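Local atomic coordinates of mucosa-associated lymphoid tissue lymphoma translocation protein 1 (Isoform 2) (Homo sapiens, PDB entry 3BFO), a protein that probably cleaves proteins as a cysteine peptidase of the paracaspase type and carries C2-type immunoglobulin-like domains. Residues H34-N40 with T64-Y70; G18-Q24 with L51-V57. All coordinates share one frame; numbering follows the deposited sequence.

Contact 1. Residues H34-N40 with T64-Y70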
loop_
_atom_site.group_PDB
_atom_site.type_symbol
_atom_site.label_atom_id
_atom_site.label_comp_id
_atom_site.label_asym_id
_atom_site.label_seq_id
_atom_site.Cartn_x
_atom_site.Cartn_y
_atom_site.Cartn_z
ATOM N N HIS A 34 -6.225 -4.685 9.940
ATOM C CA HIS A 34 -5.395 -3.503 10.017
ATOM C C HIS A 34 -4.388 -3.528 8.868
ATOM O O HIS A 34 -4.115 -4.566 8.271
ATOM C CB HIS A 34 -4.615 -3.549 11.325
ATOM C CG HIS A 34 -5.468 -3.438 12.526
ATOM N ND1 HIS A 34 -6.030 -4.522 13.169
ATOM C CD2 HIS A 34 -5.830 -2.347 13.234
ATOM C CE1 HIS A 34 -6.696 -4.098 14.230
ATOM N NE2 HIS A 34 -6.611 -2.778 14.282
ATOM N N TYR A 35 -3.853 -2.329 8.619
ATOM C CA TYR A 35 -3.000 -2.107 7.432
ATOM C C TYR A 35 -1.740 -1.359 7.872
ATOM O O TYR A 35 -1.786 -0.493 8.753
ATOM C CB TYR A 35 -3.740 -1.200 6.421
ATOM C CG TYR A 35 -5.034 -1.816 5.927
ATOM C CD1 TYR A 35 -5.077 -2.603 4.783
ATOM C CD2 TYR A 35 -6.202 -1.675 6.670
ATOM C CE1 TYR A 35 -6.257 -3.209 4.394
ATOM C CE2 TYR A 35 -7.365 -2.284 6.324
ATOM C CZ TYR A 35 -7.403 -3.068 5.169
ATOM O OH TYR A 35 -8.593 -3.698 4.815
ATOM N N GLN A 36 -0.649 -1.629 7.167
ATOM C CA GLN A 36 0.556 -0.807 7.326
ATOM C C GLN A 36 1.310 -0.841 5.988
ATOM O O GLN A 36 1.649 -1.906 5.508
ATOM C CB GLN A 36 1.452 -1.343 8.438
ATOM C CG GLN A 36 2.831 -0.580 8.532
ATOM C CD GLN A 36 2.722 0.895 8.856
ATOM O OE1 GLN A 36 2.183 1.312 9.875
ATOM N NE2 GLN A 36 3.225 1.707 7.953
ATOM N N TRP A 37 1.532 0.346 5.410
ATOM C CA TRP A 37 2.234 0.432 4.148
ATOM C C TRP A 37 3.739 0.495 4.338
ATOM O O TRP A 37 4.256 1.023 5.327
ATOM C CB TRP A 37 1.804 1.708 3.397
ATOM C CG TRP A 37 0.417 1.566 2.808
ATOM C CD1 TRP A 37 -0.764 1.912 3.396
ATOM C CD2 TRP A 37 0.087 0.974 1.562
ATOM N NE1 TRP A 37 -1.834 1.597 2.560
ATOM C CE2 TRP A 37 -1.320 1.006 1.444
ATOM C CE3 TRP A 37 0.819 0.453 0.518
ATOM C CZ2 TRP A 37 -1.999 0.500 0.310
ATOM C CZ3 TRP A 37 0.147 -0.064 -0.586
ATOM C CH2 TRP A 37 -1.239 -0.054 -0.682
ATOM N N PHE A 38 4.451 -0.033 3.346
ATOM C CA PHE A 38 5.902 -0.069 3.321
ATOM C C PHE A 38 6.380 0.436 1.986
ATOM O O PHE A 38 5.733 0.244 0.968
ATOM C CB PHE A 38 6.404 -1.497 3.529
ATOM C CG PHE A 38 6.134 -2.002 4.929
ATOM C CD1 PHE A 38 7.101 -1.913 5.925
ATOM C CD2 PHE A 38 4.889 -2.530 5.272
ATOM C CE1 PHE A 38 6.840 -2.325 7.266
ATOM C CE2 PHE A 38 4.632 -2.945 6.584
ATOM C CZ PHE A 38 5.591 -2.817 7.593
ATOM N N LYS A 39 7.501 1.135 2.009
ATOM C CA LYS A 39 8.213 1.432 0.774
ATOM C C LYS A 39 9.673 1.072 1.020
ATOM O O LYS A 39 10.236 1.354 2.067
ATOM C CB LYS A 39 8.109 2.898 0.395
ATOM C CG LYS A 39 8.930 3.232 -0.849
ATOM C CD LYS A 39 8.954 4.720 -1.187
ATOM C CE LYS A 39 9.482 5.643 -0.080
ATOM N NZ LYS A 39 9.009 7.073 -0.273
ATOM N N ASN A 40 10.288 0.488 0.008
ATOM C CA ASN A 40 11.751 0.148 0.054
ATOM C C ASN A 40 12.133 -0.398 1.433
ATOM O O ASN A 40 13.125 0.065 2.074
ATOM C CB ASN A 40 12.596 1.369 -0.286
ATOM C CG ASN A 40 12.338 1.899 -1.679
ATOM O OD1 ASN A 40 11.829 1.189 -2.532
ATOM N ND2 ASN A 40 12.694 3.159 -1.912
ATOM N N THR A 64 9.402 0.603 -4.425
ATOM C CA THR A 64 8.643 -0.615 -4.424
ATOM C C THR A 64 7.798 -0.562 -3.153
ATOM O O THR A 64 8.378 -0.362 -2.083
ATOM C CB THR A 64 9.564 -1.870 -4.389
ATOM O OG1 THR A 64 10.414 -1.818 -5.529
ATOM C CG2 THR A 64 8.664 -3.087 -4.440
ATOM N N TYR A 65 6.473 -0.723 -3.294
ATOM C CA TYR A 65 5.533 -0.575 -2.143
ATOM C C TYR A 65 4.752 -1.835 -1.943
ATOM O O TYR A 65 4.496 -2.592 -2.866
ATOM C CB TYR A 65 4.519 0.523 -2.428
ATOM C CG TYR A 65 5.067 1.951 -2.528
ATOM C CD1 TYR A 65 4.856 2.868 -1.492
ATOM C CD2 TYR A 65 5.788 2.377 -3.650
ATOM C CE1 TYR A 65 5.315 4.178 -1.559
ATOM C CE2 TYR A 65 6.251 3.700 -3.709
ATOM C CZ TYR A 65 6.000 4.570 -2.695
ATOM O OH TYR A 65 6.413 5.876 -2.765
ATOM N N TRP A 66 4.311 -2.034 -0.708
ATOM C CA TRP A 66 3.354 -3.093 -0.403
ATOM C C TRP A 66 2.711 -2.753 0.940
ATOM O O TRP A 66 3.157 -1.858 1.644
ATOM C CB TRP A 66 4.027 -4.455 -0.317
ATOM C CG TRP A 66 5.212 -4.381 0.509
ATOM C CD1 TRP A 66 6.482 -3.865 0.159
ATOM C CD2 TRP A 66 5.356 -4.978 1.744
ATOM N NE1 TRP A 66 7.336 -4.026 1.204
ATOM C CE2 TRP A 66 6.664 -4.699 2.204
ATOM C CE3 TRP A 66 4.468 -5.633 2.602
ATOM C CZ2 TRP A 66 7.124 -5.118 3.498
ATOM C CZ3 TRP A 66 4.929 -6.041 3.862
ATOM C CH2 TRP A 66 6.246 -5.796 4.292
ATOM N N CYS A 67 1.636 -3.473 1.220
ATOM C CA CYS A 67 0.877 -3.267 2.439
ATOM C C CYS A 67 0.817 -4.564 3.205
ATOM O O CYS A 67 0.472 -5.592 2.633
ATOM C CB CYS A 67 -0.525 -2.765 2.068
ATOM S SG CYS A 67 -1.508 -2.220 3.451
ATOM N N HIS A 68 1.130 -4.498 4.496
ATOM C CA HIS A 68 0.919 -5.638 5.388
ATOM C C HIS A 68 -0.459 -5.522 5.989
ATOM O O HIS A 68 -0.824 -4.475 6.531
ATOM C CB HIS A 68 1.977 -5.658 6.497
ATOM C CG HIS A 68 1.883 -6.865 7.361
ATOM N ND1 HIS A 68 2.136 -8.129 6.890
ATOM C CD2 HIS A 68 1.518 -7.021 8.656
ATOM C CE1 HIS A 68 1.994 -9.012 7.862
ATOM N NE2 HIS A 68 1.575 -8.376 8.939
ATOM N N VAL A 69 -1.240 -6.594 5.856
ATOM C CA VAL A 69 -2.627 -6.600 6.305
ATOM C C VAL A 69 -2.759 -7.670 7.368
ATOM O O VAL A 69 -2.283 -8.780 7.200
ATOM C CB VAL A 69 -3.581 -6.880 5.135
ATOM C CG1 VAL A 69 -4.996 -6.755 5.578
ATOM C CG2 VAL A 69 -3.320 -5.897 3.997
ATOM N N TYR A 70 -3.366 -7.327 8.518
ATOM C CA TYR A 70 -3.248 -8.272 9.630
ATOM C C TYR A 70 -4.347 -8.100 10.653
ATOM O O TYR A 70 -4.936 -6.997 10.811
ATOM C CB TYR A 70 -1.876 -8.116 10.328
ATOM C CG TYR A 70 -1.668 -6.797 11.012
ATOM C CD1 TYR A 70 -1.835 -6.676 12.386
ATOM C CD2 TYR A 70 -1.349 -5.642 10.290
ATOM C CE1 TYR A 70 -1.663 -5.490 13.011
ATOM C CE2 TYR A 70 -1.158 -4.432 10.924
ATOM C CZ TYR A 70 -1.348 -4.359 12.277
ATOM O OH TYR A 70 -1.202 -3.177 12.935
HETATM O O HOH W 1 -1.154 -0.880 11.496
HETATM O O HOH W 2 6.281 7.727 -0.752
#
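The backbone bonds of Phe38 with Trp66, Gln36 with His68 and His34 with Tyr70 join two antiparallel strands. Each of these is a hydrogen-bonded pair with two N-H...O bonds. Beyond the strand end, Asn40 N donates to Thr64 O, and Thr64 N returns a nearly straight bond of 3.1 Å to the side-chain Asn40 OD1.

Aromatic packing dominates one face. The Phe38 ring lies in an offset stack on the six-membered ring of Trp66, with centroids 4.4 Å apart and planes at 10°. Phe38 CB sits over the five-membered ring of Trp66. Trp66 has CG between the backbone N and the carbonyl carbon (chi1 48°), which lays the indole across Phe38. At the other end, His34 CB rests on the Tyr70 ring, 3.7 Å from its centroid. A water bridges Tyr70 OH and Tyr35 O.

The opposite face carries Cys67. Its CB stands 3.6 Å from the centroid of the six-membered ring of Trp37, over the face. SG lies over the five-membered ring of the same indole and meets the Tyr35 ring at its edge. Lys39 CG packs over the Tyr65 ring. In the conformer described, a second water lies with its O 2.8 Å from Lys39 NZ and also bonds Tyr65 OH, which bonds to His61 O as well.

In the immunoglobulin fold these are neighbouring inner strands of one sheet. Strand 75-85 flanks 63-70, and 42-43 flanks 34-39. Trp37, Tyr65 and Val69 face inward onto strand 21-28 of the other sheet.

Contact 2. Residues G18-Q24 with L51-V57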
loop_
_atom_site.group_PDB
_atom_site.type_symbol
_atom_site.label_atom_id
_atom_site.label_comp_id
_atom_site.label_asym_id
_atom_site.label_seq_id
_atom_site.Cartn_x
_atom_site.Cartn_y
_atom_site.Cartn_z
ATOM N N GLY A 18 4.765 15.786 -10.159
ATOM C CA GLY A 18 3.601 16.628 -10.085
ATOM C C GLY A 18 2.300 15.855 -10.105
ATOM O O GLY A 18 1.278 16.404 -9.727
ATOM N N SER A 19 2.335 14.590 -10.560
ATOM C CA SER A 19 1.151 13.681 -10.627
ATOM C C SER A 19 0.782 13.249 -9.218
ATOM O O SER A 19 1.460 13.606 -8.253
ATOM C CB SER A 19 1.514 12.416 -11.407
ATOM O OG SER A 19 1.708 12.702 -12.782
ATOM N N THR A 20 -0.319 12.518 -9.087
ATOM C CA THR A 20 -0.740 11.999 -7.817
ATOM C C THR A 20 -0.435 10.510 -7.728
ATOM O O THR A 20 -0.695 9.744 -8.667
ATOM C CB THR A 20 -2.252 12.252 -7.619
ATOM O OG1 THR A 20 -2.464 13.682 -7.611
ATOM C CG2 THR A 20 -2.763 11.651 -6.326
ATOM N N LEU A 21 0.109 10.087 -6.592
ATOM C CA LEU A 21 0.244 8.682 -6.287
ATOM C C LEU A 21 -0.926 8.228 -5.458
ATOM O O LEU A 21 -1.173 8.796 -4.420
ATOM C CB LEU A 21 1.557 8.467 -5.526
ATOM C CG LEU A 21 1.757 7.040 -5.030
ATOM C CD1 LEU A 21 1.606 5.996 -6.145
ATOM C CD2 LEU A 21 3.135 6.955 -4.315
ATOM N N VAL A 22 -1.621 7.192 -5.924
ATOM C CA VAL A 22 -2.724 6.588 -5.155
ATOM C C VAL A 22 -2.545 5.077 -5.122
ATOM O O VAL A 22 -2.612 4.456 -6.159
ATOM C CB VAL A 22 -4.083 6.915 -5.815
ATOM C CG1 VAL A 22 -5.208 6.183 -5.146
ATOM C CG2 VAL A 22 -4.339 8.395 -5.752
ATOM N N LEU A 23 -2.295 4.490 -3.939
ATOM C CA LEU A 23 -2.196 3.051 -3.755
ATOM C C LEU A 23 -3.320 2.627 -2.835
ATOM O O LEU A 23 -3.657 3.316 -1.885
ATOM C CB LEU A 23 -0.821 2.695 -3.161
ATOM C CG LEU A 23 0.343 2.843 -4.111
ATOM C CD1 LEU A 23 1.675 2.737 -3.354
ATOM C CD2 LEU A 23 0.292 1.794 -5.200
ATOM N N GLN A 24 -3.921 1.478 -3.132
ATOM C CA GLN A 24 -5.029 0.999 -2.341
ATOM C C GLN A 24 -4.867 -0.495 -2.070
ATOM O O GLN A 24 -4.496 -1.255 -2.979
ATOM C CB GLN A 24 -6.343 1.253 -3.091
ATOM C CG GLN A 24 -7.621 0.928 -2.235
ATOM C CD GLN A 24 -8.947 1.435 -2.848
ATOM O OE1 GLN A 24 -9.017 1.618 -4.048
ATOM N NE2 GLN A 24 -9.931 1.684 -2.051
ATOM N N LEU A 51 -5.969 3.367 1.814
ATOM C CA LEU A 51 -5.387 4.220 0.803
ATOM C C LEU A 51 -4.082 4.832 1.270
ATOM O O LEU A 51 -3.980 5.284 2.421
ATOM C CB LEU A 51 -6.330 5.383 0.493
ATOM C CG LEU A 51 -7.585 5.008 -0.235
ATOM C CD1 LEU A 51 -8.449 6.259 -0.350
ATOM C CD2 LEU A 51 -7.259 4.473 -1.648
ATOM N N TYR A 52 -3.112 4.884 0.380
ATOM C CA TYR A 52 -1.886 5.674 0.589
ATOM C C TYR A 52 -1.855 6.650 -0.577
ATOM O O TYR A 52 -1.881 6.231 -1.739
ATOM C CB TYR A 52 -0.628 4.801 0.602
ATOM C CG TYR A 52 0.624 5.613 0.614
ATOM C CD1 TYR A 52 0.900 6.458 1.673
ATOM C CD2 TYR A 52 1.519 5.619 -0.430
ATOM C CE1 TYR A 52 2.051 7.257 1.705
ATOM C CE2 TYR A 52 2.655 6.382 -0.426
ATOM C CZ TYR A 52 2.934 7.204 0.642
ATOM O OH TYR A 52 4.064 7.991 0.655
ATOM N N MET A 53 -1.834 7.964 -0.304
ATOM C CA MET A 53 -1.905 8.938 -1.414
ATOM C C MET A 53 -0.982 10.099 -1.167
ATOM O O MET A 53 -1.020 10.684 -0.095
ATOM C CB MET A 53 -3.313 9.503 -1.568
ATOM C CG MET A 53 -4.311 8.482 -1.908
ATOM S SD MET A 53 -5.953 9.128 -1.818
ATOM C CE MET A 53 -6.020 9.819 -3.461
ATOM N N VAL A 54 -0.206 10.413 -2.202
ATOM C CA VAL A 54 0.761 11.507 -2.220
ATOM C C VAL A 54 0.318 12.452 -3.338
ATOM O O VAL A 54 0.300 12.079 -4.502
ATOM C CB VAL A 54 2.193 11.021 -2.503
ATOM C CG1 VAL A 54 3.174 12.202 -2.628
ATOM C CG2 VAL A 54 2.652 10.019 -1.460
ATOM N N PRO A 55 -0.037 13.693 -2.997
ATOM C CA PRO A 55 -0.670 14.529 -3.999
ATOM C C PRO A 55 0.107 14.965 -5.154
ATOM O O PRO A 55 -0.404 14.997 -6.266
ATOM C CB PRO A 55 -1.180 15.745 -3.221
ATOM C CG PRO A 55 -0.429 15.767 -1.951
ATOM C CD PRO A 55 -0.044 14.319 -1.650
ATOM N N TYR A 56 1.362 15.314 -4.933
ATOM C CA TYR A 56 2.228 15.857 -5.976
ATOM C C TYR A 56 3.513 15.066 -5.787
ATOM O O TYR A 56 4.274 15.298 -4.815
ATOM C CB TYR A 56 2.600 17.352 -5.712
ATOM C CG TYR A 56 1.445 18.342 -5.725
ATOM C CD1 TYR A 56 0.990 18.904 -6.920
ATOM C CD2 TYR A 56 0.829 18.716 -4.543
ATOM C CE1 TYR A 56 -0.083 19.815 -6.917
ATOM C CE2 TYR A 56 -0.241 19.578 -4.532
ATOM C CZ TYR A 56 -0.681 20.134 -5.703
ATOM O OH TYR A 56 -1.752 21.001 -5.642
ATOM N N VAL A 57 3.781 14.122 -6.648
ATOM C CA VAL A 57 4.951 13.268 -6.499
ATOM C C VAL A 57 6.204 13.869 -7.078
ATOM O O VAL A 57 6.192 14.767 -7.935
ATOM C CB VAL A 57 4.764 11.911 -7.137
ATOM C CG1 VAL A 57 3.641 11.154 -6.519
ATOM C CG2 VAL A 57 4.578 11.969 -8.671
#
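Strands 21-24 and 51-54 run antiparallel at 173°, 4.7 Å apart at their closest, with Leu21-Val54 and Leu23-Tyr52 as the hydrogen-bonded pairs. Beyond the strands the pairing continues in a changed register: Gly18 N donates to Val57 O, and Val57 N to Ser19 O. Between these points the Thr20 hydroxyl takes over. Its OG1 donates to Pro55 O at 2.8 Å, from a position anti to its own carbonyl carbon (chi1 -62°). The positive phi of Gly18 (96°) would press a side chain against the preceding carbonyl oxygen.

The inner-face contacts are between apolar atoms. Leu21 CB touches Val57 CG1 at 3.5 Å and faces Val54 CB at 4.0 Å. Leu21 CD2 reaches Tyr52 CE2 obliquely, also at 4.0 Å, while Leu23 CD1 comes up to the edge of the Tyr52 ring near CD2. Leu21 thus meets the CE2 end and Leu23 the CD2 end of the same ring bond.

On the outer face, Gln24 and Leu51 lie side by side. Leu51 CD2 is 3.6 Å from Gln24 CG and runs close to the amide carbon, Gln24 CD, at 3.7 Å. The Gln24 chain is extended, which lays its length along this methyl. A glycine here would probably strip Leu51 CD2 of the Gln24 carbons it lies along and leave that leucine less firmly held.

Strand 51-54 is an outer strand of its three-stranded sheet, and strand 5-8 lies on the far side of 21-28. Leu21 and Leu23 point into the sandwich, onto Tyr65 of strand 63-70 and Ile83 of strand 75-85.

The two contacts belong to the two facing sheets of one immunoglobulin-like sandwich. Their centres are about 15 Å apart. Contact 1 pairs strands 34-39 and 63-70 of the five-stranded sheet, and contact 2 pairs 21-28 and 51-54 of the three-stranded one. Along the chain the segments alternate: 18-24, 34-40, 51-57, 64-70. The chain therefore passes from one sheet to the other between successive segments. The sheets meet in the core, where Tyr65 CG is 3.6 Å from Leu23 CD1 and Trp37 CH2 is 3.7 Å from Leu23 CB. Tyr65 also packs on Tyr52. This packing joins both pairings into a single compact domain.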